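PDB 5DN7: TOG array regulator of axonemal microtubules protein 1 from Mus musculus, which binds microtubules and promotes their polymerization through its TOG regions, supporting formation of the primary cilium and control of its length. Local coordinates for residues I23-E26 and L27-R30; T59-A62 and S63-F67; L71-L74 and L75-S78. All blocks are in the same frame, centred on the assembly; numbering follows the deposited sequence.

Contact 1. Residues I23-E26 and L27-R30; sequences IPQE and LHAR
Glu26 OE2 takes a hydrogen bond from Arg30 NH1 at 2.8 Å, part of an i to i+4 salt bridge on the first turn of helix 25-32, which opens the TOG 2 solenoid of HEAT repeats. The oxygen offers its syn lone pair and lies at the edge of the guanidinium, near its plane, but the N-H is bent, at 136°. The two side chains run alongside each other and point the same way. Glu26 gets there with CG between its own backbone N and carbonyl carbon (chi1 58°), which brings the carboxylate round beside the backbone N of Leu27, on the Arg30 side. Arg30 is held a second time by Glu46 of helix 40-52, which pairs with NH2, so the guanidinium ties the two helices together; a methionine in its place would probably leave both glutamates without their cationic mate and free to turn. Leu27 CD1 lies over the centre of one face of the Arg30 guanidinium, 4.0 Å above its plane.

Pro24, at the N-cap, has no N-H that would be left without an acceptor at the helix start; its carbonyl O accepts the N-H of His28, with His28 N at 2.9 Å. Ala29 and Arg30 continue the ladder onto Gln25 and Glu26. On the buried side Ile23, which also packs on Phe67 and Leu70 of helix 61-74, crosses Leu27 at about a right angle, its CG2 methyl 3.8 Å from Leu27 CB.

Contact 2. Residues T59-A62 and S63-F67; sequences TPHA and SLVGF
Thr59 and Leu64 meet through apolar contact at the N-terminal end of helix 61-74, the first helix of a predicted HEAT repeat in the TOG domain. The methyl CG2 of Thr59 lies 3.9 Å from Leu64 CG and 3.8 Å from Ser63 CB. With CG2 opposite the backbone N (OG1 chi1 -50°), the threonine turns its methyl, not its hydroxyl, onto the first turn. Leucine suits the buried position and serine the more open one beside it, where Ser63 also touches Glu21. Phe67, whose ring leads away from this turn, packs between helices 40-52 and 80-97 against Leu47, Leu51, Val89 and Leu93.

The backbone bonds are those of a regular alpha-helix start. Pro60, at the N-cap, has no N-H to place and gives its carbonyl O to Leu64 N at 3.2 Å; Val65 N and Gly66 N follow onto His61 O and Ala62 O.

Among the exposed residues the contact is aromatic. With CG anti to the backbone N (chi1 176°), the His61 ring reaches forward along the helix to Val65, which comes over one face in a CH-pi contact; the ring also meets that of Phe104, their planes about 15° apart. Val65 CG2 stands 3.8 Å from the centroid of the His61 ring and 29° off its normal.

Contact 3. Residues L71-L74 and L75-S78; sequences LYNL and LDDS
Leu75 N donates to Leu71 O at 3.1 Å, the last i to i+4 bond of helix 61-74, and makes a weak second one to Tyr72 O. The next donors reach back only three residues. Asp76 N bonds to Asn73 O at 3.0 Å, and Asp77 N to Leu74 O at 3.1 Å, closing a type I beta turn from Leu74 to Asp77. Both of these N-H groups stand above the plane of the carbonyl they use, more than 50° out of it, as the chain tightens and leaves the helix.

With its CG anti to the carbonyl carbon (chi1 -63°), Leu75 sets its branch beside the last turn, Leu75 CG lying 3.3 Å from Leu71 O. A branched apolar side chain suits this buried place, where Leu75 touches Thr86 of helix 80-97 and Ala111 of helix 105-114, while Leu71 and Leu74 also face helix 80-97.

Farther out, charged partners hold the two aspartates: Asp77 OD2 bridges to Arg40, and Asp76 OD1 pairs with Lys114, which also bonds to Tyr72 O and is a cation-pi partner of the Tyr72 ring. One lysine thus serves a carboxylate, a ring and a carbonyl at the helix end, where its positive charge would probably also balance the negative end of the helix dipole.

How the contacts relate
From the N terminus, contact 1 turns the chain into helix 25-32, contact 2 into helix 61-74, and contact 3 takes it out of that same helix toward helix 80-97. Each closes only a local turn, so the three follow in series and none nests within or crosses another. Contacts 2 and 3 mark the two ends of helix 61-74, their centres 18 Å apart. Contact 1 belongs to the preceding predicted HEAT repeat, yet it meets contact 2 directly, where Ile23 CD1 lies 3.7 Å from Phe67 CE1. Contacts 1 and 3 do not touch, their nearest atoms being about 7 Å apart. The touch of contact 1 on contact 2 links the two repeats, while contact 3 finishes the helix that carries contact 2.

Contact 1. Residues I23-E26 and L27-R30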
loop_
_atom_site.group_PDB
_atom_site.type_symbol
_atom_site.label_atom_id
_atom_site.label_comp_id
_atom_site.label_asym_id
_atom_site.label_seq_id
_atom_site.Cartn_x
_atom_site.Cartn_y
_atom_site.Cartn_z
ATOM N N ILE A 23 -12.775 21.230 -11.105
ATOM C CA ILE A 23 -13.472 20.594 -12.214
ATOM C C ILE A 23 -14.614 21.432 -12.773
ATOM O O ILE A 23 -15.555 21.751 -12.056
ATOM C CB ILE A 23 -14.057 19.239 -11.793
ATOM C CG1 ILE A 23 -13.082 18.485 -10.887
ATOM C CG2 ILE A 23 -14.432 18.414 -13.014
ATOM C CD1 ILE A 23 -13.699 17.259 -10.256
ATOM N N PRO A 24 -14.536 21.775 -14.065
ATOM C CA PRO A 24 -15.647 22.363 -14.823
ATOM C C PRO A 24 -16.907 21.497 -14.727
ATOM O O PRO A 24 -16.790 20.286 -14.932
ATOM C CB PRO A 24 -15.107 22.391 -16.254
ATOM C CG PRO A 24 -13.623 22.468 -16.086
ATOM C CD PRO A 24 -13.315 21.650 -14.879
ATOM N N GLN A 25 -18.065 22.092 -14.421
ATOM C CA GLN A 25 -19.319 21.344 -14.202
ATOM C C GLN A 25 -19.628 20.350 -15.323
ATOM O O GLN A 25 -20.224 19.297 -15.090
ATOM C CB GLN A 25 -20.502 22.313 -14.044
ATOM C CG GLN A 25 -20.451 23.212 -12.814
ATOM C CD GLN A 25 -20.594 22.447 -11.502
ATOM O OE1 GLN A 25 -19.608 22.160 -10.825
ATOM N NE2 GLN A 25 -21.830 22.126 -11.133
ATOM N N GLU A 26 -19.244 20.635 -16.558
ATOM C CA GLU A 26 -19.448 19.667 -17.635
ATOM C C GLU A 26 -18.585 18.444 -17.499
ATOM O O GLU A 26 -19.056 17.360 -17.671
ATOM C CB GLU A 26 -19.281 20.264 -19.033
ATOM C CG GLU A 26 -17.942 20.899 -19.324
ATOM C CD GLU A 26 -16.959 19.990 -20.036
ATOM O OE1 GLU A 26 -15.788 20.375 -20.134
ATOM O OE2 GLU A 26 -17.333 18.899 -20.478
ATOM N N LEU A 27 -17.311 18.618 -17.191
ATOM C CA LEU A 27 -16.475 17.468 -16.892
ATOM C C LEU A 27 -16.965 16.698 -15.669
ATOM O O LEU A 27 -16.928 15.474 -15.650
ATOM C CB LEU A 27 -15.033 17.923 -16.690
ATOM C CG LEU A 27 -14.001 16.830 -16.450
ATOM C CD1 LEU A 27 -14.162 15.724 -17.472
ATOM C CD2 LEU A 27 -12.609 17.432 -16.510
ATOM N N HIS A 28 -17.421 17.421 -14.651
ATOM C CA HIS A 28 -17.932 16.790 -13.448
ATOM C C HIS A 28 -19.100 15.910 -13.783
ATOM O O HIS A 28 -19.175 14.743 -13.341
ATOM C CB HIS A 28 -18.342 17.841 -12.425
ATOM C CG HIS A 28 -18.628 17.278 -11.055
ATOM N ND1 HIS A 28 -19.493 17.855 -10.200
ATOM C CD2 HIS A 28 -18.128 16.150 -10.405
ATOM C CE1 HIS A 28 -19.546 17.137 -9.063
ATOM N NE2 HIS A 28 -18.711 16.094 -9.190
ATOM N N ALA A 29 -20.025 16.453 -14.567
ATOM C CA ALA A 29 -21.199 15.718 -15.017
ATOM C C ALA A 29 -20.778 14.478 -15.799
ATOM O O ALA A 29 -21.317 13.397 -15.574
ATOM C CB ALA A 29 -22.100 16.604 -15.864
ATOM N N ARG A 30 -19.817 14.617 -16.708
ATOM C CA ARG A 30 -19.321 13.425 -17.413
ATOM C C ARG A 30 -18.629 12.393 -16.508
ATOM O O ARG A 30 -18.576 11.207 -16.839
ATOM C CB ARG A 30 -18.369 13.822 -18.538
ATOM C CG ARG A 30 -19.073 14.256 -19.806
ATOM C CD ARG A 30 -18.198 15.177 -20.614
ATOM N NE ARG A 30 -16.894 14.590 -20.892
ATOM C CZ ARG A 30 -15.812 15.309 -21.162
ATOM N NH1 ARG A 30 -15.892 16.634 -21.169
ATOM N NH2 ARG A 30 -14.651 14.713 -21.409
#

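Contact 2. Residues T59-A62 and S63-F67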
loop_
_atom_site.group_PDB
_atom_site.type_symbol
_atom_site.label_atom_id
_atom_site.label_comp_id
_atom_site.label_asym_id
_atom_site.label_seq_id
_atom_site.Cartn_x
_atom_site.Cartn_y
_atom_site.Cartn_z
ATOM N N THR A 59 -6.034 25.897 -2.808
ATOM C CA THR A 59 -7.358 25.306 -2.714
ATOM C C THR A 59 -7.752 25.126 -1.264
ATOM O O THR A 59 -6.996 24.560 -0.478
ATOM C CB THR A 59 -7.411 23.941 -3.419
ATOM O OG1 THR A 59 -6.857 24.060 -4.734
ATOM C CG2 THR A 59 -8.839 23.433 -3.512
ATOM N N PRO A 60 -8.934 25.615 -0.900
ATOM C CA PRO A 60 -9.458 25.380 0.446
ATOM C C PRO A 60 -9.604 23.892 0.779
ATOM O O PRO A 60 -9.984 23.082 -0.068
ATOM C CB PRO A 60 -10.831 26.071 0.425
ATOM C CG PRO A 60 -11.111 26.390 -1.009
ATOM C CD PRO A 60 -9.783 26.528 -1.681
ATOM N N HIS A 61 -9.306 23.570 2.034
ATOM C CA HIS A 61 -9.383 22.218 2.566
ATOM C C HIS A 61 -10.679 21.482 2.217
ATOM O O HIS A 61 -10.645 20.322 1.786
ATOM C CB HIS A 61 -9.213 22.266 4.083
ATOM C CG HIS A 61 -9.368 20.935 4.747
ATOM N ND1 HIS A 61 -8.328 20.041 4.875
ATOM C CD2 HIS A 61 -10.448 20.340 5.307
ATOM C CE1 HIS A 61 -8.760 18.952 5.488
ATOM N NE2 HIS A 61 -10.042 19.110 5.764
ATOM N N ALA A 62 -11.811 22.155 2.404
ATOM C CA ALA A 62 -13.128 21.563 2.160
ATOM C C ALA A 62 -13.281 21.069 0.720
ATOM O O ALA A 62 -13.816 19.975 0.467
ATOM C CB ALA A 62 -14.219 22.574 2.491
ATOM N N SER A 63 -12.803 21.881 -0.216
ATOM C CA SER A 63 -12.832 21.517 -1.623
ATOM C C SER A 63 -11.949 20.297 -1.903
ATOM O O SER A 63 -12.386 19.380 -2.584
ATOM C CB SER A 63 -12.410 22.701 -2.497
ATOM O OG SER A 63 -13.473 23.628 -2.640
ATOM N N LEU A 64 -10.727 20.279 -1.373
ATOM C CA LEU A 64 -9.847 19.114 -1.523
ATOM C C LEU A 64 -10.488 17.827 -0.978
ATOM O O LEU A 64 -10.342 16.736 -1.573
ATOM C CB LEU A 64 -8.508 19.360 -0.834
ATOM C CG LEU A 64 -7.593 20.373 -1.520
ATOM C CD1 LEU A 64 -6.334 20.625 -0.700
ATOM C CD2 LEU A 64 -7.245 19.895 -2.921
ATOM N N VAL A 65 -11.197 17.963 0.147
ATOM C CA VAL A 65 -11.963 16.858 0.726
ATOM C C VAL A 65 -13.036 16.375 -0.254
ATOM O O VAL A 65 -13.216 15.156 -0.470
ATOM C CB VAL A 65 -12.632 17.268 2.070
ATOM C CG1 VAL A 65 -13.553 16.164 2.585
ATOM C CG2 VAL A 65 -11.584 17.593 3.114
ATOM N N GLY A 66 -13.749 17.328 -0.851
ATOM C CA GLY A 66 -14.725 16.970 -1.868
ATOM C C GLY A 66 -14.113 16.188 -3.029
ATOM O O GLY A 66 -14.598 15.116 -3.396
ATOM N N PHE A 67 -13.034 16.728 -3.587
ATOM C CA PHE A 67 -12.331 16.134 -4.723
ATOM C C PHE A 67 -11.893 14.703 -4.434
ATOM O O PHE A 67 -12.144 13.782 -5.216
ATOM C CB PHE A 67 -11.116 16.999 -5.073
ATOM C CG PHE A 67 -10.430 16.609 -6.360
ATOM C CD1 PHE A 67 -11.118 16.623 -7.562
ATOM C CD2 PHE A 67 -9.095 16.270 -6.370
ATOM C CE1 PHE A 67 -10.489 16.274 -8.745
ATOM C CE2 PHE A 67 -8.466 15.929 -7.550
ATOM C CZ PHE A 67 -9.166 15.930 -8.736
#

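Contact 3. Residues L71-L74 and L75-S78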
loop_
_atom_site.group_PDB
_atom_site.type_symbol
_atom_site.label_atom_id
_atom_site.label_comp_id
_atom_site.label_asym_id
_atom_site.label_seq_id
_atom_site.Cartn_x
_atom_site.Cartn_y
_atom_site.Cartn_z
ATOM N N LEU A 71 -12.904 11.071 -6.151
ATOM C CA LEU A 71 -11.966 10.031 -6.570
ATOM C C LEU A 71 -12.275 8.699 -5.885
ATOM O O LEU A 71 -12.208 7.639 -6.504
ATOM C CB LEU A 71 -10.525 10.454 -6.283
ATOM C CG LEU A 71 -10.087 11.719 -7.032
ATOM C CD1 LEU A 71 -8.621 12.017 -6.810
ATOM C CD2 LEU A 71 -10.385 11.624 -8.517
ATOM N N TYR A 72 -12.639 8.758 -4.612
ATOM C CA TYR A 72 -12.946 7.555 -3.861
ATOM C C TYR A 72 -14.161 6.863 -4.463
ATOM O O TYR A 72 -14.209 5.633 -4.557
ATOM C CB TYR A 72 -13.182 7.891 -2.385
ATOM C CG TYR A 72 -13.407 6.686 -1.494
ATOM C CD1 TYR A 72 -12.351 5.850 -1.147
ATOM C CD2 TYR A 72 -14.678 6.392 -0.988
ATOM C CE1 TYR A 72 -12.542 4.749 -0.328
ATOM C CE2 TYR A 72 -14.883 5.295 -0.161
ATOM C CZ TYR A 72 -13.808 4.471 0.163
ATOM O OH TYR A 72 -13.987 3.369 0.979
ATOM N N ASN A 73 -15.154 7.618 -4.861
ATOM C CA ASN A 73 -16.265 7.034 -5.546
ATOM C C ASN A 73 -15.941 6.457 -6.906
ATOM O O ASN A 73 -16.443 5.456 -7.271
ATOM C CB ASN A 73 -17.463 7.961 -5.548
ATOM C CG ASN A 73 -18.025 8.171 -4.162
ATOM O OD1 ASN A 73 -18.288 9.281 -3.776
ATOM N ND2 ASN A 73 -18.199 7.115 -3.416
ATOM N N LEU A 74 -15.087 7.123 -7.644
ATOM C CA LEU A 74 -14.708 6.649 -8.969
ATOM C C LEU A 74 -13.977 5.301 -8.909
ATOM O O LEU A 74 -14.026 4.517 -9.855
ATOM C CB LEU A 74 -13.844 7.691 -9.667
ATOM C CG LEU A 74 -14.580 8.972 -10.062
ATOM C CD1 LEU A 74 -13.627 9.992 -10.666
ATOM C CD2 LEU A 74 -15.696 8.637 -11.045
ATOM N N LEU A 75 -13.317 5.019 -7.792
ATOM C CA LEU A 75 -12.626 3.746 -7.633
ATOM C C LEU A 75 -13.601 2.587 -7.415
ATOM O O LEU A 75 -13.189 1.431 -7.346
ATOM C CB LEU A 75 -11.633 3.815 -6.478
ATOM C CG LEU A 75 -10.493 4.809 -6.662
ATOM C CD1 LEU A 75 -9.672 4.867 -5.405
ATOM C CD2 LEU A 75 -9.619 4.430 -7.865
ATOM N N ASP A 76 -14.887 2.899 -7.302
ATOM C CA ASP A 76 -15.920 1.865 -7.209
ATOM C C ASP A 76 -16.384 1.368 -8.566
ATOM O O ASP A 76 -17.183 0.434 -8.643
ATOM C CB ASP A 76 -17.136 2.378 -6.443
ATOM C CG ASP A 76 -16.891 2.468 -4.965
ATOM O OD1 ASP A 76 -16.311 1.510 -4.399
ATOM O OD2 ASP A 76 -17.279 3.500 -4.372
ATOM N N ASP A 77 -15.903 2.002 -9.627
ATOM C CA ASP A 77 -16.305 1.634 -10.976
ATOM C C ASP A 77 -16.066 0.158 -11.264
ATOM O O ASP A 77 -15.048 -0.401 -10.841
ATOM C CB ASP A 77 -15.552 2.466 -11.998
ATOM C CG ASP A 77 -16.371 2.735 -13.229
ATOM O OD1 ASP A 77 -16.471 1.839 -14.105
ATOM O OD2 ASP A 77 -16.924 3.852 -13.312
ATOM N N SER A 78 -17.003 -0.466 -11.980
ATOM C CA SER A 78 -16.841 -1.861 -12.396
ATOM C C SER A 78 -15.798 -2.000 -13.482
ATOM O O SER A 78 -15.226 -3.070 -13.660
ATOM C CB SER A 78 -18.165 -2.456 -12.893
ATOM O OG SER A 78 -19.102 -2.574 -11.835
#